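Local coordinates for probable DNA endonuclease SmrA (Escherichia coli, PDB 3QD7), which binds DNA and cleaves it as an endonuclease, the chain here being the central and larger part of the protein, with its Smr domain, at residues Q22-R27 with I95-V100; G42-Q47 with P118-S123; M63-I68 with T105-V110. One frame throughout, in Å; residues are numbered along the deposited sequence.

Contact 1: Q22-R27 with I95-V100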
ATOM      1  N   GLN A  22      11.937  -3.398  10.184  1.00 31.72           N
ATOM      2  CA  GLN A  22      11.333  -4.264   9.169  1.00 33.04           C
ATOM      3  C   GLN A  22      10.775  -3.486   7.961  1.00 30.34           C
ATOM      4  O   GLN A  22       9.952  -2.574   8.126  1.00 30.44           O
ATOM      5  CB  GLN A  22      10.272  -5.195   9.761  1.00 29.46           C
ATOM      6  CG  GLN A  22      10.870  -6.266  10.682  1.00 33.50           C
ATOM      7  CD  GLN A  22       9.838  -7.153  11.366  1.00 36.62           C
ATOM      8  OE1 GLN A  22       8.642  -7.166  11.014  1.00 36.76           O
ATOM      9  NE2 GLN A  22      10.307  -7.924  12.350  1.00 43.14           N
ATOM     10  N   PRO A  23      11.207  -3.867   6.746  1.00 28.67           N
ATOM     11  CA  PRO A  23      10.638  -3.295   5.532  1.00 30.69           C
ATOM     12  C   PRO A  23       9.250  -3.856   5.314  1.00 29.60           C
ATOM     13  O   PRO A  23       8.842  -4.789   6.013  1.00 33.62           O
ATOM     14  CB  PRO A  23      11.562  -3.814   4.437  1.00 28.36           C
ATOM     15  CG  PRO A  23      12.017  -5.140   4.949  1.00 34.97           C
ATOM     16  CD  PRO A  23      12.182  -4.937   6.435  1.00 36.37           C
ATOM     17  N   LEU A  24       8.535  -3.256   4.373  1.00 26.53           N
ATOM     18  CA  LEU A  24       7.253  -3.752   3.917  1.00 23.36           C
ATOM     19  C   LEU A  24       7.568  -4.725   2.804  1.00 26.20           C
ATOM     20  O   LEU A  24       8.189  -4.342   1.830  1.00 26.05           O
ATOM     21  CB  LEU A  24       6.368  -2.590   3.405  1.00 24.30           C
ATOM     22  CG  LEU A  24       5.126  -2.260   4.218  1.00 27.18           C
ATOM     23  CD1 LEU A  24       5.393  -2.188   5.726  1.00 23.08           C
ATOM     24  CD2 LEU A  24       4.440  -1.014   3.704  1.00 21.30           C
ATOM     25  N   GLU A  25       7.181  -5.983   2.975  1.00 22.25           N
ATOM     26  CA  GLU A  25       7.272  -6.978   1.924  1.00 22.13           C
ATOM     27  C   GLU A  25       6.160  -8.017   2.063  1.00 24.30           C
ATOM     28  O   GLU A  25       5.848  -8.492   3.177  1.00 20.97           O
ATOM     29  CB  GLU A  25       8.629  -7.650   1.932  1.00 24.63           C
ATOM     30  CG  GLU A  25       9.767  -6.822   1.338  1.00 31.98           C
ATOM     31  CD  GLU A  25      11.098  -7.534   1.450  1.00 35.60           C
ATOM     32  OE1 GLU A  25      11.115  -8.613   2.096  1.00 34.45           O
ATOM     33  OE2 GLU A  25      12.118  -7.031   0.904  1.00 34.10           O
ATOM     34  N   PHE A  26       5.540  -8.349   0.938  1.00 20.90           N
ATOM     35  CA  PHE A  26       4.424  -9.285   0.925  1.00 23.02           C
ATOM     36  C   PHE A  26       4.356  -9.853  -0.466  1.00 20.45           C
ATOM     37  O   PHE A  26       4.468  -9.110  -1.443  1.00 18.19           O
ATOM     38  CB  PHE A  26       3.086  -8.582   1.286  1.00 21.03           C
ATOM     39  CG  PHE A  26       1.867  -9.439   1.079  1.00 19.33           C
ATOM     40  CD1 PHE A  26       1.543 -10.447   1.976  1.00 18.49           C
ATOM     41  CD2 PHE A  26       1.037  -9.226   0.001  1.00 18.56           C
ATOM     42  CE1 PHE A  26       0.407 -11.272   1.776  1.00 21.83           C
ATOM     43  CE2 PHE A  26      -0.090 -10.010  -0.206  1.00 21.10           C
ATOM     44  CZ  PHE A  26      -0.402 -11.053   0.693  1.00 21.06           C
ATOM     45  N   ARG A  27       4.157 -11.166  -0.553  1.00 20.15           N
ATOM     46  CA  ARG A  27       3.984 -11.831  -1.823  1.00 23.26           C
ATOM     47  C   ARG A  27       3.003 -12.990  -1.637  1.00 24.67           C
ATOM     48  O   ARG A  27       3.181 -13.818  -0.741  1.00 24.21           O
ATOM     49  CB  ARG A  27       5.343 -12.317  -2.342  1.00 26.29           C
ATOM     50  CG  ARG A  27       5.308 -13.040  -3.683  1.00 30.57           C
ATOM     51  CD  ARG A  27       6.688 -13.647  -4.019  1.00 33.86           C
ATOM     52  NE  ARG A  27       7.169 -14.537  -2.955  1.00 32.89           N
ATOM     53  CZ  ARG A  27       8.433 -14.611  -2.543  1.00 36.38           C
ATOM     54  NH1 ARG A  27       9.359 -13.843  -3.097  1.00 32.31           N
ATOM     55  NH2 ARG A  27       8.767 -15.451  -1.565  1.00 39.69           N
ATOM     56  N   ILE A  95       2.466   3.932  12.156  1.00 25.41           N
ATOM     57  CA  ILE A  95       1.121   3.408  12.395  1.00 21.21           C
ATOM     58  C   ILE A  95       0.364   3.316  11.062  1.00 25.31           C
ATOM     59  O   ILE A  95      -0.232   2.280  10.743  1.00 23.40           O
ATOM     60  CB  ILE A  95       0.318   4.268  13.409  1.00 20.68           C
ATOM     61  CG1 ILE A  95       0.957   4.252  14.812  1.00 24.61           C
ATOM     62  CG2 ILE A  95      -1.114   3.795  13.489  1.00 30.14           C
ATOM     63  CD1 ILE A  95       1.296   2.875  15.350  1.00 30.09           C
ATOM     64  N   VAL A  96       0.392   4.406  10.299  1.00 21.66           N
ATOM     65  CA  VAL A  96      -0.138   4.414   8.945  1.00 19.06           C
ATOM     66  C   VAL A  96       0.476   3.296   8.073  1.00 20.23           C
ATOM     67  O   VAL A  96      -0.263   2.562   7.418  1.00 18.07           O
ATOM     68  CB  VAL A  96       0.015   5.787   8.247  1.00 19.69           C
ATOM     69  CG1 VAL A  96      -0.463   5.723   6.763  1.00 19.92           C
ATOM     70  CG2 VAL A  96      -0.796   6.845   8.986  1.00 21.54           C
ATOM     71  N   ARG A  97       1.809   3.196   8.071  1.00 20.29           N
ATOM     72  CA  ARG A  97       2.534   2.173   7.335  1.00 16.87           C
ATOM     73  C   ARG A  97       2.033   0.777   7.735  1.00 18.48           C
ATOM     74  O   ARG A  97       1.851  -0.099   6.885  1.00 18.21           O
ATOM     75  CB  ARG A  97       4.047   2.291   7.608  1.00 19.90           C
ATOM     76  CG  ARG A  97       4.918   1.422   6.661  1.00 26.54           C
ATOM     77  CD  ARG A  97       6.410   1.579   6.921  1.00 21.93           C
ATOM     78  NE  ARG A  97       6.805   1.002   8.206  1.00 18.26           N
ATOM     79  CZ  ARG A  97       7.685   0.020   8.365  1.00 25.45           C
ATOM     80  NH1 ARG A  97       8.313  -0.529   7.314  1.00 21.41           N
ATOM     81  NH2 ARG A  97       7.936  -0.417   9.595  1.00 19.97           N
ATOM     82  N   SER A  98       1.822   0.574   9.041  1.00 21.62           N
ATOM     83  CA  SER A  98       1.402  -0.751   9.555  1.00 21.96           C
ATOM     84  C   SER A  98      -0.015  -1.112   9.126  1.00 21.19           C
ATOM     85  O   SER A  98      -0.272  -2.262   8.761  1.00 23.35           O
ATOM     86  CB  SER A  98       1.555  -0.863  11.071  1.00 22.29           C
ATOM     87  OG  SER A  98       2.907  -0.826  11.430  1.00 26.57           O
ATOM     88  N   TYR A  99      -0.907  -0.121   9.128  1.00 18.97           N
ATOM     89  CA  TYR A  99      -2.264  -0.321   8.625  1.00 17.50           C
ATOM     90  C   TYR A  99      -2.252  -0.594   7.144  1.00 22.11           C
ATOM     91  O   TYR A  99      -3.002  -1.467   6.672  1.00 23.04           O
ATOM     92  CB  TYR A  99      -3.154   0.886   8.932  1.00 20.88           C
ATOM     93  CG  TYR A  99      -3.865   0.777  10.264  1.00 25.73           C
ATOM     94  CD1 TYR A  99      -4.706  -0.318  10.546  1.00 24.88           C
ATOM     95  CD2 TYR A  99      -3.702   1.758  11.250  1.00 27.14           C
ATOM     96  CE1 TYR A  99      -5.368  -0.422  11.764  1.00 24.97           C
ATOM     97  CE2 TYR A  99      -4.361   1.658  12.493  1.00 28.09           C
ATOM     98  CZ  TYR A  99      -5.191   0.563  12.729  1.00 27.98           C
ATOM     99  OH  TYR A  99      -5.833   0.448  13.927  1.00 26.66           O
ATOM    100  N   VAL A 100      -1.411   0.143   6.398  1.00 19.66           N
ATOM    101  CA  VAL A 100      -1.355  -0.054   4.936  1.00 15.92           C
ATOM    102  C   VAL A 100      -0.872  -1.488   4.640  1.00 21.24           C
ATOM    103  O   VAL A 100      -1.398  -2.169   3.755  1.00 18.70           O
ATOM    104  CB  VAL A 100      -0.462   1.016   4.215  1.00 21.92           C
ATOM    105  CG1 VAL A 100      -0.176   0.596   2.762  1.00 21.51           C
ATOM    106  CG2 VAL A 100      -1.106   2.441   4.259  1.00 14.67           C
TER

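Contact 2: G42-Q47 with P118-S123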
ATOM      1  N   GLY A  42       8.447  -1.331 -12.704  1.00 39.18           N
ATOM      2  CA  GLY A  42       7.157  -0.748 -13.038  1.00 31.82           C
ATOM      3  C   GLY A  42       7.231   0.759 -13.278  1.00 37.00           C
ATOM      4  O   GLY A  42       8.198   1.429 -12.905  1.00 33.75           O
ATOM      5  N   LYS A  43       6.201   1.283 -13.925  1.00 44.91           N
ATOM      6  CA  LYS A  43       6.087   2.692 -14.210  1.00 42.26           C
ATOM      7  C   LYS A  43       5.189   3.283 -13.129  1.00 41.99           C
ATOM      8  O   LYS A  43       4.090   2.776 -12.907  1.00 45.74           O
ATOM      9  CB  LYS A  43       5.435   2.851 -15.586  1.00 48.96           C
ATOM     10  CG  LYS A  43       5.866   4.070 -16.367  1.00 54.62           C
ATOM     11  CD  LYS A  43       4.953   4.285 -17.568  1.00 66.92           C
ATOM     12  CE  LYS A  43       4.964   5.758 -17.989  1.00 75.03           C
ATOM     13  NZ  LYS A  43       3.612   6.172 -18.498  1.00 66.72           N
ATOM     14  N   TYR A  44       5.642   4.331 -12.440  1.00 29.56           N
ATOM     15  CA  TYR A  44       4.795   4.960 -11.416  1.00 31.28           C
ATOM     16  C   TYR A  44       4.501   6.435 -11.652  1.00 34.00           C
ATOM     17  O   TYR A  44       5.028   7.285 -10.941  1.00 31.08           O
ATOM     18  CB  TYR A  44       5.365   4.763 -10.016  1.00 25.28           C
ATOM     19  CG  TYR A  44       5.452   3.317  -9.614  1.00 27.71           C
ATOM     20  CD1 TYR A  44       4.431   2.710  -8.869  1.00 23.62           C
ATOM     21  CD2 TYR A  44       6.558   2.547  -9.983  1.00 26.71           C
ATOM     22  CE1 TYR A  44       4.522   1.380  -8.482  1.00 19.25           C
ATOM     23  CE2 TYR A  44       6.655   1.222  -9.616  1.00 26.08           C
ATOM     24  CZ  TYR A  44       5.637   0.653  -8.877  1.00 26.14           C
ATOM     25  OH  TYR A  44       5.768  -0.651  -8.538  1.00 21.49           O
ATOM     26  N   PRO A  45       3.632   6.739 -12.635  1.00 34.98           N
ATOM     27  CA  PRO A  45       3.241   8.121 -12.874  1.00 32.15           C
ATOM     28  C   PRO A  45       2.446   8.692 -11.687  1.00 32.71           C
ATOM     29  O   PRO A  45       2.061   7.949 -10.769  1.00 29.52           O
ATOM     30  CB  PRO A  45       2.362   8.020 -14.127  1.00 37.58           C
ATOM     31  CG  PRO A  45       1.805   6.646 -14.102  1.00 32.34           C
ATOM     32  CD  PRO A  45       2.859   5.788 -13.462  1.00 36.05           C
ATOM     33  N   GLN A  46       2.196   9.995 -11.699  1.00 29.31           N
ATOM     34  CA  GLN A  46       1.529  10.628 -10.566  1.00 28.94           C
ATOM     35  C   GLN A  46       0.153  10.040 -10.229  1.00 28.34           C
ATOM     36  O   GLN A  46      -0.209   9.952  -9.062  1.00 32.01           O
ATOM     37  CB  GLN A  46       1.402  12.124 -10.793  1.00 29.31           C
ATOM     38  CG  GLN A  46       0.839  12.873  -9.598  1.00 30.26           C
ATOM     39  CD  GLN A  46       0.472  14.287  -9.975  1.00 43.86           C
ATOM     40  OE1 GLN A  46       0.869  14.778 -11.038  1.00 48.98           O
ATOM     41  NE2 GLN A  46      -0.292  14.952  -9.118  1.00 41.99           N
ATOM     42  N   GLN A  47      -0.614   9.653 -11.240  1.00 29.62           N
ATOM     43  CA  GLN A  47      -1.969   9.205 -10.998  1.00 29.15           C
ATOM     44  C   GLN A  47      -2.013   7.774 -10.444  1.00 32.82           C
ATOM     45  O   GLN A  47      -3.069   7.276 -10.040  1.00 29.14           O
ATOM     46  CB  GLN A  47      -2.855   9.385 -12.256  1.00 33.33           C
ATOM     47  CG  GLN A  47      -2.581   8.450 -13.426  1.00 36.71           C
ATOM     48  CD  GLN A  47      -1.421   8.904 -14.335  1.00 44.70           C
ATOM     49  OE1 GLN A  47      -0.947   8.122 -15.160  1.00 43.21           O
ATOM     50  NE2 GLN A  47      -0.963  10.167 -14.187  1.00 40.64           N
ATOM     51  N   PRO A 118      14.531   4.657  -3.295  1.00 25.77           N
ATOM     52  CA  PRO A 118      14.599   6.039  -2.810  1.00 22.90           C
ATOM     53  C   PRO A 118      14.029   7.083  -3.765  1.00 25.59           C
ATOM     54  O   PRO A 118      13.447   8.071  -3.319  1.00 24.10           O
ATOM     55  CB  PRO A 118      16.097   6.262  -2.609  1.00 26.84           C
ATOM     56  CG  PRO A 118      16.667   4.809  -2.385  1.00 19.57           C
ATOM     57  CD  PRO A 118      15.880   4.035  -3.365  1.00 25.62           C
ATOM     58  N   HIS A 119      14.131   6.859  -5.065  1.00 20.50           N
ATOM     59  CA  HIS A 119      13.625   7.862  -6.000  1.00 23.99           C
ATOM     60  C   HIS A 119      12.093   7.875  -6.042  1.00 27.13           C
ATOM     61  O   HIS A 119      11.505   8.730  -6.689  1.00 24.79           O
ATOM     62  CB  HIS A 119      14.250   7.707  -7.397  1.00 24.64           C
ATOM     63  CG  HIS A 119      13.738   6.538  -8.176  1.00 28.14           C
ATOM     64  ND1 HIS A 119      14.033   5.233  -7.844  1.00 28.49           N
ATOM     65  CD2 HIS A 119      12.976   6.477  -9.294  1.00 23.41           C
ATOM     66  CE1 HIS A 119      13.468   4.419  -8.715  1.00 26.51           C
ATOM     67  NE2 HIS A 119      12.817   5.149  -9.604  1.00 31.70           N
ATOM     68  N   HIS A 120      11.460   6.928  -5.343  1.00 19.40           N
ATOM     69  CA  HIS A 120      10.006   6.919  -5.207  1.00 17.86           C
ATOM     70  C   HIS A 120       9.601   7.063  -3.743  1.00 19.98           C
ATOM     71  O   HIS A 120       8.508   6.679  -3.359  1.00 23.72           O
ATOM     72  CB  HIS A 120       9.367   5.683  -5.855  1.00 21.18           C
ATOM     73  CG  HIS A 120       9.197   5.794  -7.339  1.00 22.29           C
ATOM     74  ND1 HIS A 120       9.718   4.867  -8.221  1.00 24.97           N
ATOM     75  CD2 HIS A 120       8.574   6.733  -8.099  1.00 22.88           C
ATOM     76  CE1 HIS A 120       9.436   5.239  -9.460  1.00 26.77           C
ATOM     77  NE2 HIS A 120       8.733   6.359  -9.414  1.00 20.05           N
ATOM     78  N   GLY A 121      10.478   7.672  -2.946  1.00 22.71           N
ATOM     79  CA  GLY A 121      10.191   7.957  -1.547  1.00 23.88           C
ATOM     80  C   GLY A 121      10.836   6.990  -0.558  1.00 24.19           C
ATOM     81  O   GLY A 121      10.745   7.185   0.649  1.00 24.28           O
ATOM     82  N   GLY A 122      11.485   5.946  -1.077  1.00 20.42           N
ATOM     83  CA  GLY A 122      12.223   4.985  -0.234  1.00 24.54           C
ATOM     84  C   GLY A 122      11.387   4.353   0.853  1.00 25.05           C
ATOM     85  O   GLY A 122      10.232   3.956   0.637  1.00 24.59           O
ATOM     86  N   SER A 123      11.964   4.297   2.042  1.00 26.26           N
ATOM     87  CA  SER A 123      11.297   3.711   3.207  1.00 30.08           C
ATOM     88  C   SER A 123       9.996   4.447   3.623  1.00 26.27           C
ATOM     89  O   SER A 123       9.252   3.973   4.485  1.00 25.72           O
ATOM     90  CB  SER A 123      12.286   3.579   4.383  1.00 28.16           C
ATOM     91  OG  SER A 123      12.355   4.786   5.116  1.00 37.73           O
TER

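Contact 3: M63-I68 with T105-V110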
ATOM      1  N   MET A  63      -9.256   6.515   1.940  1.00 21.21           N
ATOM      2  CA  MET A  63      -8.464   6.829   0.740  1.00 23.52           C
ATOM      3  C   MET A  63      -7.854   5.580   0.079  1.00 20.74           C
ATOM      4  O   MET A  63      -7.900   5.417  -1.127  1.00 20.50           O
ATOM      5  CB  MET A  63      -7.346   7.826   1.099  1.00 23.30           C
ATOM      6  CG  MET A  63      -7.857   9.204   1.517  1.00 24.02           C
ATOM      7  SD  MET A  63      -6.576  10.202   2.310  1.00 30.45           S
ATOM      8  CE  MET A  63      -5.729  10.835   0.866  1.00 20.51           C
ATOM      9  N   VAL A  64      -7.289   4.693   0.881  1.00 19.23           N
ATOM     10  CA  VAL A  64      -6.663   3.475   0.346  1.00 22.82           C
ATOM     11  C   VAL A  64      -7.725   2.612  -0.355  1.00 20.74           C
ATOM     12  O   VAL A  64      -7.526   2.122  -1.466  1.00 18.05           O
ATOM     13  CB  VAL A  64      -5.916   2.688   1.504  1.00 22.81           C
ATOM     14  CG1 VAL A  64      -5.502   1.275   1.075  1.00 21.67           C
ATOM     15  CG2 VAL A  64      -4.706   3.507   2.014  1.00 14.87           C
ATOM     16  N   PHE A  65      -8.856   2.439   0.312  1.00 24.06           N
ATOM     17  CA  PHE A  65      -9.941   1.658  -0.235  1.00 22.14           C
ATOM     18  C   PHE A  65     -10.404   2.260  -1.546  1.00 25.02           C
ATOM     19  O   PHE A  65     -10.454   1.579  -2.570  1.00 22.92           O
ATOM     20  CB  PHE A  65     -11.087   1.589   0.762  1.00 24.45           C
ATOM     21  CG  PHE A  65     -12.263   0.819   0.273  1.00 24.18           C
ATOM     22  CD1 PHE A  65     -13.451   1.476  -0.050  1.00 23.04           C
ATOM     23  CD2 PHE A  65     -12.199  -0.566   0.155  1.00 22.06           C
ATOM     24  CE1 PHE A  65     -14.568   0.759  -0.486  1.00 24.81           C
ATOM     25  CE2 PHE A  65     -13.320  -1.293  -0.279  1.00 25.25           C
ATOM     26  CZ  PHE A  65     -14.494  -0.622  -0.608  1.00 24.09           C
ATOM     27  N   SER A  66     -10.714   3.550  -1.517  1.00 23.92           N
ATOM     28  CA  SER A  66     -11.180   4.246  -2.706  1.00 25.73           C
ATOM     29  C   SER A  66     -10.122   4.260  -3.831  1.00 24.34           C
ATOM     30  O   SER A  66     -10.437   4.071  -5.007  1.00 25.82           O
ATOM     31  CB  SER A  66     -11.576   5.673  -2.302  1.00 28.28           C
ATOM     32  OG  SER A  66     -12.141   6.347  -3.403  1.00 43.83           O
ATOM     33  N   PHE A  67      -8.859   4.486  -3.458  1.00 18.84           N
ATOM     34  CA  PHE A  67      -7.759   4.547  -4.434  1.00 19.28           C
ATOM     35  C   PHE A  67      -7.543   3.187  -5.098  1.00 19.65           C
ATOM     36  O   PHE A  67      -7.412   3.087  -6.317  1.00 18.54           O
ATOM     37  CB  PHE A  67      -6.466   5.017  -3.741  1.00 18.95           C
ATOM     38  CG  PHE A  67      -5.243   4.978  -4.627  1.00 19.47           C
ATOM     39  CD1 PHE A  67      -5.045   5.950  -5.627  1.00 19.20           C
ATOM     40  CD2 PHE A  67      -4.268   3.980  -4.442  1.00 16.20           C
ATOM     41  CE1 PHE A  67      -3.887   5.927  -6.439  1.00 21.02           C
ATOM     42  CE2 PHE A  67      -3.111   3.959  -5.244  1.00 19.56           C
ATOM     43  CZ  PHE A  67      -2.924   4.931  -6.247  1.00 16.65           C
ATOM     44  N   ILE A  68      -7.499   2.129  -4.303  1.00 18.27           N
ATOM     45  CA  ILE A  68      -7.306   0.808  -4.900  1.00 17.57           C
ATOM     46  C   ILE A  68      -8.483   0.399  -5.814  1.00 20.00           C
ATOM     47  O   ILE A  68      -8.270  -0.113  -6.927  1.00 19.26           O
ATOM     48  CB  ILE A  68      -7.027  -0.275  -3.825  1.00 19.34           C
ATOM     49  CG1 ILE A  68      -5.741   0.072  -3.062  1.00 18.42           C
ATOM     50  CG2 ILE A  68      -6.927  -1.696  -4.503  1.00 18.81           C
ATOM     51  CD1 ILE A  68      -4.475  -0.022  -3.903  1.00 12.56           C
ATOM     52  N   THR A 105      -3.195  -6.579   1.999  1.00 21.69           N
ATOM     53  CA  THR A 105      -3.393  -8.039   1.943  1.00 22.58           C
ATOM     54  C   THR A 105      -4.887  -8.414   1.895  1.00 25.36           C
ATOM     55  O   THR A 105      -5.237  -9.541   1.521  1.00 27.86           O
ATOM     56  CB  THR A 105      -2.739  -8.790   3.114  1.00 21.79           C
ATOM     57  OG1 THR A 105      -3.450  -8.489   4.318  1.00 22.13           O
ATOM     58  CG2 THR A 105      -1.247  -8.412   3.288  1.00 21.52           C
ATOM     59  N   GLU A 106      -5.759  -7.475   2.261  1.00 22.21           N
ATOM     60  CA  GLU A 106      -7.217  -7.732   2.294  1.00 25.59           C
ATOM     61  C   GLU A 106      -7.937  -7.612   0.935  1.00 28.03           C
ATOM     62  O   GLU A 106      -9.100  -8.046   0.783  1.00 26.52           O
ATOM     63  CB  GLU A 106      -7.871  -6.838   3.347  1.00 24.73           C
ATOM     64  CG  GLU A 106      -7.502  -7.299   4.723  1.00 24.33           C
ATOM     65  CD  GLU A 106      -7.976  -6.389   5.822  1.00 29.42           C
ATOM     66  OE1 GLU A 106      -8.161  -5.197   5.596  1.00 33.30           O
ATOM     67  OE2 GLU A 106      -8.120  -6.867   6.953  1.00 40.07           O
ATOM     68  N   PHE A 107      -7.252  -7.015  -0.039  1.00 24.32           N
ATOM     69  CA  PHE A 107      -7.720  -6.999  -1.402  1.00 22.52           C
ATOM     70  C   PHE A 107      -7.335  -8.297  -2.111  1.00 23.17           C
ATOM     71  O   PHE A 107      -6.151  -8.662  -2.206  1.00 18.14           O
ATOM     72  CB  PHE A 107      -7.126  -5.800  -2.159  1.00 22.46           C
ATOM     73  CG  PHE A 107      -7.650  -4.459  -1.694  1.00 21.01           C
ATOM     74  CD1 PHE A 107      -8.886  -3.984  -2.134  1.00 19.75           C
ATOM     75  CD2 PHE A 107      -6.894  -3.660  -0.834  1.00 19.18           C
ATOM     76  CE1 PHE A 107      -9.378  -2.758  -1.716  1.00 14.91           C
ATOM     77  CE2 PHE A 107      -7.378  -2.414  -0.414  1.00 17.71           C
ATOM     78  CZ  PHE A 107      -8.617  -1.958  -0.859  1.00 16.39           C
ATOM     79  N   ASP A 108      -8.340  -8.979  -2.628  1.00 20.66           N
ATOM     80  CA  ASP A 108      -8.123 -10.105  -3.523  1.00 24.54           C
ATOM     81  C   ASP A 108      -7.148  -9.818  -4.699  1.00 23.56           C
ATOM     82  O   ASP A 108      -6.385 -10.699  -5.089  1.00 21.03           O
ATOM     83  CB  ASP A 108      -9.479 -10.596  -4.070  1.00 22.75           C
ATOM     84  CG  ASP A 108      -9.445 -12.045  -4.454  1.00 32.93           C
ATOM     85  OD1 ASP A 108      -9.029 -12.876  -3.611  1.00 33.44           O
ATOM     86  OD2 ASP A 108      -9.822 -12.347  -5.599  1.00 33.59           O
ATOM     87  N   ASP A 109      -7.158  -8.593  -5.238  1.00 21.74           N
ATOM     88  CA  ASP A 109      -6.382  -8.258  -6.454  1.00 21.77           C
ATOM     89  C   ASP A 109      -4.939  -7.737  -6.202  1.00 22.18           C
ATOM     90  O   ASP A 109      -4.192  -7.449  -7.156  1.00 19.20           O
ATOM     91  CB  ASP A 109      -7.141  -7.258  -7.318  1.00 21.65           C
ATOM     92  CG  ASP A 109      -8.447  -7.820  -7.873  1.00 26.67           C
ATOM     93  OD1 ASP A 109      -8.421  -8.813  -8.629  1.00 30.38           O
ATOM     94  OD2 ASP A 109      -9.510  -7.261  -7.566  1.00 28.04           O
ATOM     95  N   VAL A 110      -4.552  -7.633  -4.938  1.00 21.72           N
ATOM     96  CA  VAL A 110      -3.191  -7.271  -4.578  1.00 26.73           C
ATOM     97  C   VAL A 110      -2.327  -8.545  -4.614  1.00 25.49           C
ATOM     98  O   VAL A 110      -2.575  -9.499  -3.875  1.00 25.13           O
ATOM     99  CB  VAL A 110      -3.145  -6.580  -3.179  1.00 23.12           C
ATOM    100  CG1 VAL A 110      -1.731  -6.616  -2.549  1.00 23.68           C
ATOM    101  CG2 VAL A 110      -3.640  -5.160  -3.281  1.00 21.94           C
TER

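Contact 1: Q22-R27 with I95-V100
R97, on helix 92-105, meets the chain leading into strand 25-27 in two ways: its guanidinium group bonds the backbone of Q22, and its methylene groups lie against L24. The polar part centres on the carbonyl oxygen of Q22. R97 NH1 donates to Q22 O at 2.7 Å, with an N-H...O angle of 165°. This nearly straight bond lies in the carbonyl plane and almost in the guanidinium plane, and the oxygen sits at the edge of the planar group. The second nitrogen adds a weak bond, R97 NH2 to Q22 O at 3.3 Å, so the two donors converge on one acceptor. NH2 is also bonded to the carbonyl oxygen of P19. The two peptide oxygens give NH1 and NH2 of the buried arginine their acceptors, and bonds in two directions would limit rotation of the end group. A long side chain with several N-H groups suits this place, since it can reach from the helix to both carbonyls of the loop.

The apolar part lies alongside. The L24 and R97 side chains run past each other in opposite directions, and both leucine methyls touch the arginine stem: L24 CD1 is 3.8 Å from R97 CG, and L24 CD2 is 3.9 Å from the same carbon. The arginine extends from the helix with CG anti to the backbone N (chi1 -169°), then bends at chi3 (69°), which brings NH1 to within 3.7 Å of L24 CD1. Branched and fully apolar, L24 suits a buried place where it also meets A101 and Y113.

The contact thus joins helix 92-105, which packs against the mixed sheet, to the loop entering edge strand 25-27, as in an alpha/beta layered fold.

Contact 2: G42-Q47 with P118-S123
Y44 and H120 bury nearly all of the surface in this contact, which joins the loop before strand 49-51 to the loop between strands 110-115 and 125-130. Their rings form a T-shaped (edge-to-face) pair in which the edge of Y44 is turned toward the face of H120. The centroids are 5.3 Å apart and the planes stand at 60°, so the T is a tilted one. The closest approach belongs to the tyrosine's methylene: Y44 CB lies 3.8 Å from H120 NE2 and makes an off-centre CH-pi contact over the same imidazole face. On the ring itself, Y44 CD2 comes to 4.0 Å from H120 CE1.

In H120, chi1 (-81°) carries the ring toward Y44 and chi2 (124°) turns a face to it. On the opposite face lies its chain neighbour, with H119 CD2 3.7 Å above the plane of the H120 ring and offset toward the rim, so the imidazole is held between the two residues. A small flat ring suits so narrow a place, while the larger phenol of Y44 can reach further into the fold, to N78 and L80 on strand 78-82.

The polar ends find their partners elsewhere: Y44 OH is bonded to L39 O, and H120 ND1 to the hydroxyl of Y127, whose ring stacks on Y44. With no hydrogen bond between them, the loops meet through aromatic, CH-pi and van der Waals contact, and the hydrogen bonds that tether the polar ends of the two rings, and so probably limit their turning, run to other parts of the chain.

Contact 3: M63-I68 with T105-V110
I68 and F107 mark the nearest approach of the two backbones, with their CA atoms 8.6 Å apart. I68 lies on helix 57-73, whereas F107 stands at the start of a type I beta turn to V110, closed by a weak bond from V110 N to F107 O. The phenylalanine points from this turn toward the helix, and its ring is gripped on one face and at its far edge. I68 CG2 sits 3.8 Å from the F107 ring centroid, only 8° off the normal, a CH-pi contact over the centre. That methyl is anti to the isoleucine's backbone N because CG1 takes the place beside it (chi1 -61°).

This is how the connection between helix 92-105 and strand 110-115 is anchored on the other long helix of the Smr alpha/beta domain. A flat, apolar F107 suits so buried a place, offering a face to the branched I68 and an edge to the helix backbone, where F107 CZ lies 3.9 Å from F65 CA. The two phenylalanine side chains cross at about a right angle. F9 meets both rings edge-to-face. V64 adds a looser touch, its CG1 4.4 Å from F107 CE2.

Overall arrangement
The three contacts lie 14 to 18 Å apart, centre to centre. Contacts 1 and 3 touch directly, F26 CE1 packing 3.6 Å from T105 CG2 where the outer strand passes the end of helix 92-105. Contacts 2 and 3 are on opposite sides of the chain's centre, yet Q47 O approaches F67 CE1 to 3.9 Å. Contacts 1 and 2 come within about 4 Å at their nearest atoms without touching. R97 of contact 1 packs on H83, and S123, in the same loop as H120 of contact 2, bonds H83 NE2 through its carbonyl oxygen. H83 begins an HGKG sequence matching the HGxG signature of Smr domains, so R97 and the 118-123 loop probably lie near the functional surface.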